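Local coordinates for protein genome packaging NTPase B204 (Sulfolobus turreted icosahedral virus 2, PDB 4KFU) that probably hydrolyses ATP to power the packaging of viral DNA into the capsid, as a P-loop NTPase of the FtsK-HerA superfamily, at residues A[171-176]-A[196-201]. Sequence-based numbering, arbitrary orientation.
Sequences YISAEA and QTIKIH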
loop_
_atom_site.group_PDB
_atom_site.type_symbol
_atom_site.label_atom_id
_atom_site.label_comp_id
_atom_site.label_asym_id
_atom_site.label_seq_id
_atom_site.Cartn_x
_atom_site.Cartn_y
_atom_site.Cartn_z
ATOM N N TYR A 171 -13.765 -12.032 0.062
ATOM C CA TYR A 171 -12.464 -11.945 0.741
ATOM C C TYR A 171 -12.361 -10.794 1.716
ATOM O O TYR A 171 -11.376 -10.684 2.447
ATOM C CB TYR A 171 -11.319 -11.797 -0.269
ATOM C CG TYR A 171 -11.191 -12.934 -1.233
ATOM C CD1 TYR A 171 -10.908 -14.222 -0.791
ATOM C CD2 TYR A 171 -11.339 -12.721 -2.594
ATOM C CE1 TYR A 171 -10.782 -15.274 -1.693
ATOM C CE2 TYR A 171 -11.208 -13.757 -3.499
ATOM C CZ TYR A 171 -10.925 -15.026 -3.041
ATOM O OH TYR A 171 -10.815 -16.035 -3.949
ATOM N N ILE A 172 -13.345 -9.909 1.694
ATOM C CA ILE A 172 -13.301 -8.715 2.521
ATOM C C ILE A 172 -14.578 -8.638 3.364
ATOM O O ILE A 172 -14.557 -8.950 4.555
ATOM C CB ILE A 172 -13.153 -7.430 1.672
ATOM C CG1 ILE A 172 -11.861 -7.478 0.843
ATOM C CG2 ILE A 172 -13.157 -6.193 2.568
ATOM C CD1 ILE A 172 -11.718 -6.273 -0.097
ATOM N N SER A 173 -15.689 -8.225 2.749
ATOM C CA SER A 173 -16.958 -8.125 3.461
ATOM C C SER A 173 -18.130 -7.902 2.505
ATOM O O SER A 173 -18.075 -7.042 1.622
ATOM C CB SER A 173 -16.899 -6.984 4.477
ATOM O OG SER A 173 -18.196 -6.691 4.971
ATOM N N ALA A 174 -19.204 -8.666 2.683
ATOM C CA ALA A 174 -20.394 -8.500 1.849
ATOM C C ALA A 174 -21.088 -7.155 2.089
ATOM O O ALA A 174 -21.733 -6.603 1.184
ATOM C CB ALA A 174 -21.368 -9.668 2.070
ATOM N N GLU A 175 -20.958 -6.628 3.304
ATOM C CA GLU A 175 -21.459 -5.286 3.617
ATOM C C GLU A 175 -20.660 -4.212 2.854
ATOM O O GLU A 175 -21.219 -3.218 2.398
ATOM C CB GLU A 175 -21.380 -5.034 5.128
ATOM C CG GLU A 175 -22.014 -3.712 5.604
ATOM C CD GLU A 175 -21.742 -3.412 7.088
ATOM O OE1 GLU A 175 -21.320 -4.332 7.830
ATOM O OE2 GLU A 175 -21.948 -2.253 7.517
ATOM N N ALA A 176 -19.349 -4.416 2.730
ATOM C CA ALA A 176 -18.494 -3.530 1.935
ATOM C C ALA A 176 -18.886 -3.585 0.463
ATOM O O ALA A 176 -18.911 -2.560 -0.228
ATOM C CB ALA A 176 -17.019 -3.935 2.104
ATOM N N GLN A 196 -14.047 -5.872 11.946
ATOM C CA GLN A 196 -15.066 -6.078 10.925
ATOM C C GLN A 196 -16.037 -4.913 10.865
ATOM O O GLN A 196 -17.255 -5.096 10.785
ATOM C CB GLN A 196 -15.807 -7.394 11.147
ATOM C CG GLN A 196 -14.915 -8.614 11.079
ATOM C CD GLN A 196 -15.680 -9.865 11.430
ATOM O OE1 GLN A 196 -16.284 -9.950 12.500
ATOM N NE2 GLN A 196 -15.689 -10.834 10.518
ATOM N N THR A 197 -15.485 -3.708 10.895
ATOM C CA THR A 197 -16.288 -2.507 10.958
ATOM C C THR A 197 -16.115 -1.677 9.681
ATOM O O THR A 197 -15.068 -1.720 9.033
ATOM C CB THR A 197 -15.930 -1.690 12.226
ATOM O OG1 THR A 197 -17.130 -1.229 12.861
ATOM C CG2 THR A 197 -15.018 -0.505 11.905
ATOM N N ILE A 198 -17.150 -0.934 9.316
ATOM C CA ILE A 198 -17.120 -0.127 8.098
ATOM C C ILE A 198 -17.452 1.333 8.365
ATOM O O ILE A 198 -18.400 1.640 9.087
ATOM C CB ILE A 198 -18.130 -0.651 7.056
ATOM C CG1 ILE A 198 -17.802 -2.089 6.666
ATOM C CG2 ILE A 198 -18.145 0.234 5.807
ATOM C CD1 ILE A 198 -18.665 -2.614 5.542
ATOM N N LYS A 199 -16.672 2.233 7.774
ATOM C CA LYS A 199 -16.972 3.659 7.819
ATOM C C LYS A 199 -16.840 4.258 6.419
ATOM O O LYS A 199 -15.899 3.936 5.692
ATOM C CB LYS A 199 -16.025 4.373 8.791
ATOM N N ILE A 200 -17.788 5.110 6.038
ATOM C CA ILE A 200 -17.699 5.840 4.777
ATOM C C ILE A 200 -17.008 7.171 5.038
ATOM O O ILE A 200 -17.375 7.894 5.962
ATOM C CB ILE A 200 -19.090 6.115 4.160
ATOM C CG1 ILE A 200 -19.893 4.818 4.029
ATOM C CG2 ILE A 200 -18.953 6.832 2.816
ATOM C CD1 ILE A 200 -19.211 3.766 3.206
ATOM N N HIS A 201 -16.002 7.497 4.236
ATOM C CA HIS A 201 -15.254 8.733 4.454
ATOM C C HIS A 201 -15.524 9.775 3.370
ATOM O O HIS A 201 -15.578 9.445 2.176
ATOM C CB HIS A 201 -13.750 8.426 4.543
ATOM C CG HIS A 201 -12.978 9.400 5.380
ATOM N ND1 HIS A 201 -12.630 10.657 4.936
ATOM C CD2 HIS A 201 -12.470 9.290 6.634
ATOM C CE1 HIS A 201 -11.952 11.286 5.879
ATOM N NE2 HIS A 201 -11.843 10.479 6.921
#
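Ile198 meets the first turn of helix 174-179 through one methyl, CD1, and shows how an edge-strand side chain can pack against a helix start by van der Waals contact, with no hydrogen bond passing between the two segments. Ile198 CD1 lies 3.4 Å from the backbone N of Ala176 and, in an apolar pair, 4.0 Å from Ala176 CB. Glu175 adds its aliphatic part: CG stands anti to the backbone N (chi1 -174°) and the chain runs on extended, the two side chains lying antiparallel alongside each other, with Glu175 CG 3.5 Å from Ile198 CD1. The carboxylate carries on alongside the isoleucine, Glu175 OE2 coming within 3.8 Å of Ile198 CD1.

In the fold, strand 197-201 is the outermost strand at one end of the mixed sheet of this P-loop NTPase, antiparallel to strand 188-192, whose Tyr191 touches both Ile198 and Ser173. A G1 beta bulge at Gln196 and Thr197, against strand 188-192, precedes Ile198.

The hydrogen bonds lie within 171-176. Ser173 is the N-cap: its OG accepts two weak bonds, from Glu175 N (3.2 Å, bent to 125°) and from Ala176 N (3.4 Å, straighter at 161°), and the same oxygen sits 4.1 Å from Ile198 CD1.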